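Local coordinates for zinc uptake regulation protein (Escherichia coli, PDB 4MTE) that represses zinc-uptake genes such as znuACB by binding their operator DNA when loaded with zinc, at residues D[10-13]-D[14-17]; D[28-31]-D[32-35]; D[101-104]-D[105-108]. One frame throughout, in Å; residues are numbered along the deposited sequence.

Contact 1 of 3, residues D[10-13]-D[14-17]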
loop_
_atom_site.group_PDB
_atom_site.type_symbol
_atom_site.label_atom_id
_atom_site.label_comp_id
_atom_site.label_asym_id
_atom_site.label_seq_id
_atom_site.Cartn_x
_atom_site.Cartn_y
_atom_site.Cartn_z
ATOM N N LEU D 10 22.951 5.065 -30.384
ATOM C CA LEU D 10 22.347 3.775 -30.702
ATOM C C LEU D 10 23.226 3.001 -31.675
ATOM O O LEU D 10 23.518 1.818 -31.465
ATOM C CB LEU D 10 20.954 3.967 -31.303
ATOM C CG LEU D 10 19.998 4.825 -30.475
ATOM C CD1 LEU D 10 18.658 4.971 -31.184
ATOM C CD2 LEU D 10 19.815 4.257 -29.071
ATOM N N ALA D 11 23.649 3.674 -32.742
ATOM C CA ALA D 11 24.576 3.067 -33.695
ATOM C C ALA D 11 25.820 2.573 -32.953
ATOM O O ALA D 11 26.253 1.418 -33.098
ATOM C CB ALA D 11 24.964 4.075 -34.765
ATOM N N GLN D 12 26.371 3.468 -32.139
ATOM C CA GLN D 12 27.536 3.176 -31.317
ATOM C C GLN D 12 27.277 1.975 -30.404
ATOM O O GLN D 12 28.149 1.128 -30.219
ATOM C CB GLN D 12 27.904 4.409 -30.482
ATOM C CG GLN D 12 29.166 4.256 -29.640
ATOM C CD GLN D 12 30.426 4.047 -30.465
ATOM O OE1 GLN D 12 31.320 3.302 -30.067
ATOM N NE2 GLN D 12 30.508 4.717 -31.612
ATOM N N ALA D 13 26.073 1.901 -29.842
ATOM C CA ALA D 13 25.695 0.788 -28.972
ATOM C C ALA D 13 25.716 -0.529 -29.741
ATOM O O ALA D 13 26.312 -1.511 -29.292
ATOM C CB ALA D 13 24.312 1.025 -28.366
ATOM N N GLU D 14 25.059 -0.547 -30.896
ATOM C CA GLU D 14 25.055 -1.730 -31.753
ATOM C C GLU D 14 26.478 -2.188 -32.061
ATOM O O GLU D 14 26.834 -3.356 -31.855
ATOM C CB GLU D 14 24.315 -1.433 -33.060
ATOM C CG GLU D 14 22.814 -1.256 -32.894
ATOM C CD GLU D 14 22.177 -0.520 -34.056
ATOM O OE1 GLU D 14 22.320 -0.983 -35.208
ATOM O OE2 GLU D 14 21.534 0.524 -33.817
ATOM N N LYS D 15 27.297 -1.263 -32.543
ATOM C CA LYS D 15 28.651 -1.620 -32.950
ATOM C C LYS D 15 29.507 -2.045 -31.747
ATOM O O LYS D 15 30.300 -2.984 -31.841
ATOM C CB LYS D 15 29.289 -0.473 -33.738
ATOM C CG LYS D 15 30.377 0.295 -33.023
ATOM C CD LYS D 15 30.789 1.487 -33.866
ATOM C CE LYS D 15 31.942 2.255 -33.258
ATOM N NZ LYS D 15 32.186 3.517 -34.005
ATOM N N ILE D 16 29.324 -1.378 -30.611
ATOM C CA ILE D 16 30.052 -1.746 -29.395
ATOM C C ILE D 16 29.666 -3.151 -28.942
ATOM O O ILE D 16 30.524 -3.938 -28.551
ATOM C CB ILE D 16 29.826 -0.731 -28.245
ATOM C CG1 ILE D 16 30.638 0.540 -28.506
ATOM C CG2 ILE D 16 30.238 -1.324 -26.885
ATOM C CD1 ILE D 16 30.382 1.667 -27.518
ATOM N N CYS D 17 28.377 -3.469 -28.988
ATOM C CA CYS D 17 27.939 -4.819 -28.653
ATOM C C CYS D 17 28.528 -5.826 -29.635
ATOM O O CYS D 17 28.945 -6.912 -29.241
ATOM C CB CYS D 17 26.416 -4.910 -28.642
ATOM S SG CYS D 17 25.666 -4.105 -27.215
#
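The Gln12 and Ile16 side chains meet one turn apart on helix 6-20, methylene CG against methyl CD1. With Ile16 CG1 beside its backbone N (chi1 -76°) and the chain extended from there, CD1 runs back to 3.6 Å from Gln12 CG. The Gln12 chain, bent at chi2 (63°), crosses the ends of the Lys15 and Ile16 side chains at an angle. On the Lys15 side, methylene CE comes to 3.6 Å from Gln12 CD; a long aliphatic stem ending in an amine suits this exposed position, since it can pack while its charge stays near water. Cutting Gln12 back to an alanine is likely to leave Lys15 CE and Ile16 CD1 without the chain they lean on, and so freer to turn.

The backbone bonds are regular: Glu14 N reaches Leu10 O at 2.9 Å and Ile16 N reaches Gln12 O at 2.8 Å, with Lys15 to Ala11 and Cys17 to Ala13 completing the run.

On the buried face Leu10 and the small Ala13 meet Leu32 of helix 26-36, while Cys17 touches Phe75. This is an amphipathic alpha helix with i to i+4 hydrogen bonding, within the winged-helix DNA-binding domain of a Fur-family repressor.

Contact 2 of 3, residues D[28-31]-D[32-35]. With nucleotides of chain E.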
loop_
_atom_site.group_PDB
_atom_site.type_symbol
_atom_site.label_atom_id
_atom_site.label_comp_id
_atom_site.label_asym_id
_atom_site.label_seq_id
_atom_site.Cartn_x
_atom_site.Cartn_y
_atom_site.Cartn_z
ATOM N N ARG D 28 16.060 -5.633 -26.575
ATOM C CA ARG D 28 17.004 -4.760 -25.889
ATOM C C ARG D 28 17.196 -3.465 -26.674
ATOM O O ARG D 28 17.307 -2.377 -26.100
ATOM C CB ARG D 28 18.337 -5.487 -25.714
ATOM C CG ARG D 28 18.224 -6.760 -24.888
ATOM C CD ARG D 28 19.454 -7.646 -25.012
ATOM N NE ARG D 28 19.408 -8.769 -24.079
ATOM C CZ ARG D 28 20.340 -9.712 -23.982
ATOM N NH1 ARG D 28 21.410 -9.683 -24.764
ATOM N NH2 ARG D 28 20.200 -10.689 -23.098
ATOM N N LEU D 29 17.200 -3.595 -27.995
ATOM C CA LEU D 29 17.322 -2.454 -28.892
ATOM C C LEU D 29 16.101 -1.542 -28.769
ATOM O O LEU D 29 16.233 -0.324 -28.602
ATOM C CB LEU D 29 17.459 -2.949 -30.332
ATOM C CG LEU D 29 17.781 -1.912 -31.406
ATOM C CD1 LEU D 29 19.133 -1.256 -31.147
ATOM C CD2 LEU D 29 17.745 -2.570 -32.776
ATOM N N GLU D 30 14.917 -2.144 -28.850
ATOM C CA GLU D 30 13.657 -1.412 -28.727
ATOM C C GLU D 30 13.608 -0.669 -27.399
ATOM O O GLU D 30 13.226 0.499 -27.335
ATOM C CB GLU D 30 12.462 -2.367 -28.825
ATOM C CG GLU D 30 11.102 -1.698 -28.614
ATOM C CD GLU D 30 10.749 -0.711 -29.711
ATOM O OE1 GLU D 30 11.370 -0.770 -30.794
ATOM O OE2 GLU D 30 9.844 0.121 -29.491
ATOM N N VAL D 31 14.002 -1.359 -26.336
ATOM C CA VAL D 31 14.020 -0.766 -25.008
ATOM C C VAL D 31 14.979 0.413 -25.012
ATOM O O VAL D 31 14.639 1.506 -24.552
ATOM C CB VAL D 31 14.447 -1.796 -23.937
ATOM C CG1 VAL D 31 14.639 -1.127 -22.581
ATOM C CG2 VAL D 31 13.415 -2.909 -23.838
ATOM N N LEU D 32 16.173 0.184 -25.547
ATOM C CA LEU D 32 17.188 1.227 -25.640
ATOM C C LEU D 32 16.650 2.476 -26.337
ATOM O O LEU D 32 16.749 3.586 -25.805
ATOM C CB LEU D 32 18.419 0.700 -26.380
ATOM C CG LEU D 32 19.654 1.604 -26.422
ATOM C CD1 LEU D 32 20.079 2.048 -25.023
ATOM C CD2 LEU D 32 20.789 0.878 -27.134
ATOM N N ARG D 33 16.066 2.303 -27.520
ATOM C CA ARG D 33 15.548 3.450 -28.255
ATOM C C ARG D 33 14.402 4.113 -27.497
ATOM O O ARG D 33 14.359 5.337 -27.391
ATOM C CB ARG D 33 15.116 3.070 -29.675
ATOM C CG ARG D 33 14.034 2.015 -29.759
ATOM C CD ARG D 33 13.509 1.875 -31.177
ATOM N NE ARG D 33 12.958 3.137 -31.664
ATOM C CZ ARG D 33 11.717 3.557 -31.435
ATOM N NH1 ARG D 33 10.871 2.817 -30.729
ATOM N NH2 ARG D 33 11.318 4.724 -31.916
ATOM N N LEU D 34 13.490 3.307 -26.955
ATOM C CA LEU D 34 12.368 3.842 -26.184
ATOM C C LEU D 34 12.873 4.692 -25.028
ATOM O O LEU D 34 12.303 5.735 -24.717
ATOM C CB LEU D 34 11.483 2.716 -25.647
ATOM C CG LEU D 34 10.577 2.005 -26.654
ATOM C CD1 LEU D 34 9.883 0.826 -25.985
ATOM C CD2 LEU D 34 9.558 2.960 -27.266
ATOM N N MET D 35 13.951 4.243 -24.398
ATOM C CA MET D 35 14.576 5.017 -23.334
ATOM C C MET D 35 15.239 6.263 -23.904
ATOM O O MET D 35 15.204 7.329 -23.291
ATOM C CB MET D 35 15.611 4.173 -22.596
ATOM C CG MET D 35 15.007 3.105 -21.703
ATOM S SD MET D 35 16.234 2.333 -20.634
ATOM C CE MET D 35 16.582 3.679 -19.506
ATOM P P DG E 5 22.094 -13.580 -23.806
ATOM O OP1 DG E 5 22.570 -12.452 -24.639
ATOM O OP2 DG E 5 22.174 -13.490 -22.330
ATOM O "O5'" DG E 5 20.580 -13.894 -24.205
ATOM C "C5'" DG E 5 20.272 -14.108 -25.576
ATOM C "C4'" DG E 5 18.818 -14.499 -25.764
ATOM O "O4'" DG E 5 18.616 -15.836 -25.245
ATOM C "C3'" DG E 5 17.808 -13.592 -25.068
ATOM O "O3'" DG E 5 17.005 -12.970 -26.073
ATOM C "C2'" DG E 5 17.028 -14.514 -24.123
ATOM C "C1'" DG E 5 17.359 -15.921 -24.611
ATOM N N9 DG E 5 17.470 -16.946 -23.576
ATOM C C8 DG E 5 18.420 -17.036 -22.586
ATOM N N7 DG E 5 18.267 -18.078 -21.814
ATOM C C5 DG E 5 17.148 -18.721 -22.333
ATOM C C6 DG E 5 16.499 -19.906 -21.917
ATOM O O6 DG E 5 16.795 -20.651 -20.972
ATOM N N1 DG E 5 15.400 -20.206 -22.721
ATOM C C2 DG E 5 14.980 -19.453 -23.794
ATOM N N2 DG E 5 13.899 -19.887 -24.461
ATOM N N3 DG E 5 15.578 -18.340 -24.195
ATOM C C4 DG E 5 16.649 -18.038 -23.421
#
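Glu30 and Arg33 approach each other at a slant on one side of helix 26-36, their carboxylate and guanidinium planes 37° apart. Arg33 NH1 comes to 3.1 Å from Glu30 OE2, which sits at the edge of the guanidinium; the N-H points poorly at the oxygen, at 129°, leaving a salt bridge whose hydrogen bond is weak. Both chains fold to make this possible. Arg33 holds CG between its backbone N and carbonyl carbon (chi1 60°), tucked 3.0 Å from Glu30 O, and then bends again at chi3, while the Glu30 chain curls at chi2 to meet it.

The same carboxylate leans on Leu34, whose CG is 3.5 Å from Glu30 OE2 and whose CD1 is 3.8 Å from Glu30 CG, and Leu51 of helix 44-52 touches both residues. Val31 and Met35 pair on a buried face, with Val31 CG1 4.3 Å from Met35 SD. There a beta-branched valine and a flexible methionine fit against Leu47 and helix 60-72. Leu32 touches Leu10 and Ala13 of helix 6-20 and Leu70 of helix 60-72.

Arg28 points a different way. Its extended chain carries the guanidinium to the DNA, where NH1 donates to OP1 of DG5 of chain E at 3.0 Å, the phosphate oxygen lying at the edge of the group. Arg23 O accepts a second bond from NH1, and Phe69 adds a cation-pi contact, so the group is held on the protein side as well.

The chemistry divides the helix by function: Arg28, steadied by Arg23 and Phe69, offers its charge to the phosphate backbone rather than reading a base, whereas the charge of Arg33 is probably offset locally by Glu30.

Contact 3 of 3, residues D[101-104]-D[105-108]. With ZN (zinc ion), chain M.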
loop_
_atom_site.group_PDB
_atom_site.type_symbol
_atom_site.label_atom_id
_atom_site.label_comp_id
_atom_site.label_asym_id
_atom_site.label_seq_id
_atom_site.Cartn_x
_atom_site.Cartn_y
_atom_site.Cartn_z
ATOM N N PHE D 101 21.910 15.258 -12.330
ATOM C CA PHE D 101 21.154 16.411 -11.861
ATOM C C PHE D 101 19.699 16.239 -12.254
ATOM O O PHE D 101 19.380 16.110 -13.435
ATOM C CB PHE D 101 21.742 17.705 -12.418
ATOM C CG PHE D 101 23.078 18.046 -11.831
ATOM C CD1 PHE D 101 23.181 18.954 -10.792
ATOM C CD2 PHE D 101 24.228 17.433 -12.296
ATOM C CE1 PHE D 101 24.410 19.259 -10.243
ATOM C CE2 PHE D 101 25.458 17.735 -11.748
ATOM C CZ PHE D 101 25.549 18.649 -10.722
ATOM N N ILE D 102 18.836 16.243 -11.241
ATOM C CA ILE D 102 17.449 15.811 -11.367
ATOM C C ILE D 102 16.483 16.922 -10.981
ATOM O O ILE D 102 16.570 17.473 -9.884
ATOM C CB ILE D 102 17.172 14.610 -10.426
ATOM C CG1 ILE D 102 18.130 13.451 -10.725
ATOM C CG2 ILE D 102 15.715 14.148 -10.531
ATOM C CD1 ILE D 102 18.200 12.417 -9.616
ATOM N N CYS D 103 15.549 17.232 -11.874
ATOM C CA CYS D 103 14.475 18.161 -11.549
ATOM C C CYS D 103 13.320 17.384 -10.928
ATOM O O CYS D 103 12.810 16.437 -11.522
ATOM C CB CYS D 103 13.995 18.909 -12.792
ATOM S SG CYS D 103 12.813 20.236 -12.431
ATOM N N ASP D 104 12.915 17.787 -9.729
ATOM C CA ASP D 104 11.868 17.084 -8.995
ATOM C C ASP D 104 10.524 17.172 -9.709
ATOM O O ASP D 104 9.720 16.242 -9.651
ATOM C CB ASP D 104 11.740 17.664 -7.585
ATOM C CG ASP D 104 13.051 17.638 -6.823
ATOM O OD1 ASP D 104 13.822 16.670 -6.996
ATOM O OD2 ASP D 104 13.310 18.586 -6.053
ATOM N N ARG D 105 10.289 18.291 -10.389
ATOM C CA ARG D 105 9.000 18.552 -11.021
ATOM C C ARG D 105 8.940 18.042 -12.460
ATOM O O ARG D 105 8.177 17.124 -12.762
ATOM C CB ARG D 105 8.680 20.047 -10.969
ATOM C CG ARG D 105 8.739 20.626 -9.564
ATOM C CD ARG D 105 7.898 21.882 -9.431
ATOM N NE ARG D 105 8.142 22.567 -8.164
ATOM C CZ ARG D 105 7.650 22.181 -6.990
ATOM N NH1 ARG D 105 6.881 21.104 -6.905
ATOM N NH2 ARG D 105 7.932 22.871 -5.895
ATOM N N CYS D 106 9.736 18.629 -13.349
ATOM C CA CYS D 106 9.692 18.245 -14.760
ATOM C C CYS D 106 10.311 16.865 -14.984
ATOM O O CYS D 106 10.041 16.215 -15.995
ATOM C CB CYS D 106 10.383 19.291 -15.638
ATOM S SG CYS D 106 12.176 19.239 -15.589
ATOM N N GLY D 107 11.143 16.424 -14.046
ATOM C CA GLY D 107 11.641 15.059 -14.050
ATOM C C GLY D 107 12.822 14.807 -14.968
ATOM O O GLY D 107 13.371 13.705 -14.980
ATOM N N ALA D 108 13.216 15.818 -15.737
ATOM C CA ALA D 108 14.360 15.689 -16.635
ATOM C C ALA D 108 15.629 15.491 -15.818
ATOM O O ALA D 108 15.679 15.866 -14.645
ATOM C CB ALA D 108 14.488 16.919 -17.522
HETATM ZN ZN ZN M . 12.744 21.144 -14.526
#
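The flat groups of this zinc knuckle, a CxxC turn followed by glycine, leave the metal to Cys103 and Cys106; the Phe101 ring and the Asp104 carboxylate find partners outside the turn. The Phe101 ring makes an edge-to-face stack with Phe130 of the second subunit and also packs on Met121 of that subunit. Asp104 OD1 takes a hydrogen bond with His140 ND1 of its own chain, and its other oxygen forms a long, weak ion pair with Arg133 of the second subunit.

The chain itself turns through Cys103-Asp104-Arg105-Cys106-Gly107 at the end of strand 99-103. Cys103 SG binds the zinc ion at 2.3 Å and Cys106 SG at 2.2 Å, with Cys143 and Cys146 completing a four-cysteine site. The two sulfurs arrive by different torsions: Cys103 SG lies opposite its backbone N (chi1 -172°), while Cys106 SG sits between N and the carbonyl carbon (chi1 76°). This puts Cys103 SG 3.4 Å from Cys106 SG on the same ion.

Backbone N-H groups grip both sulfurs. Cys106 N donates to Cys103 SG at 3.6 Å, and Ala108 N donates to Cys106 SG, bonds that would be expected to spread some of the thiolate charge. Cys103 N is bound almost straight to Ala108 O at 3.1 Å, which ties the returning chain back to the strand. Gly107 turns the chain with a positive phi of 82°, a shape easy for a residue lacking a beta carbon; its N makes a weak 3.0 Å bond to Cys103 O, and its CA lies 3.1 Å from that same oxygen.

Overall arrangement
Contacts 1 and 2 sit on consecutive helices, 6-20 and 26-36, and touch directly: their centres are 12 Å apart and Ala13 CB packs 3.7 Å from Leu32 CD2, with Leu10 CD2 3.8 Å from Leu32 CG. Together they form part of the DNA-binding half, where contact 2 reaches a phosphate and contact 1 stays about 9 Å from the nucleic acid at its nearest atom. Contact 3 lies apart, its centre 28 Å from that of contact 1 and 22 Å from that of contact 2, at the four-cysteine zinc site beside the second subunit. The other zinc site, formed by His77, Cys88, His96 and Glu111, belongs to none of the three.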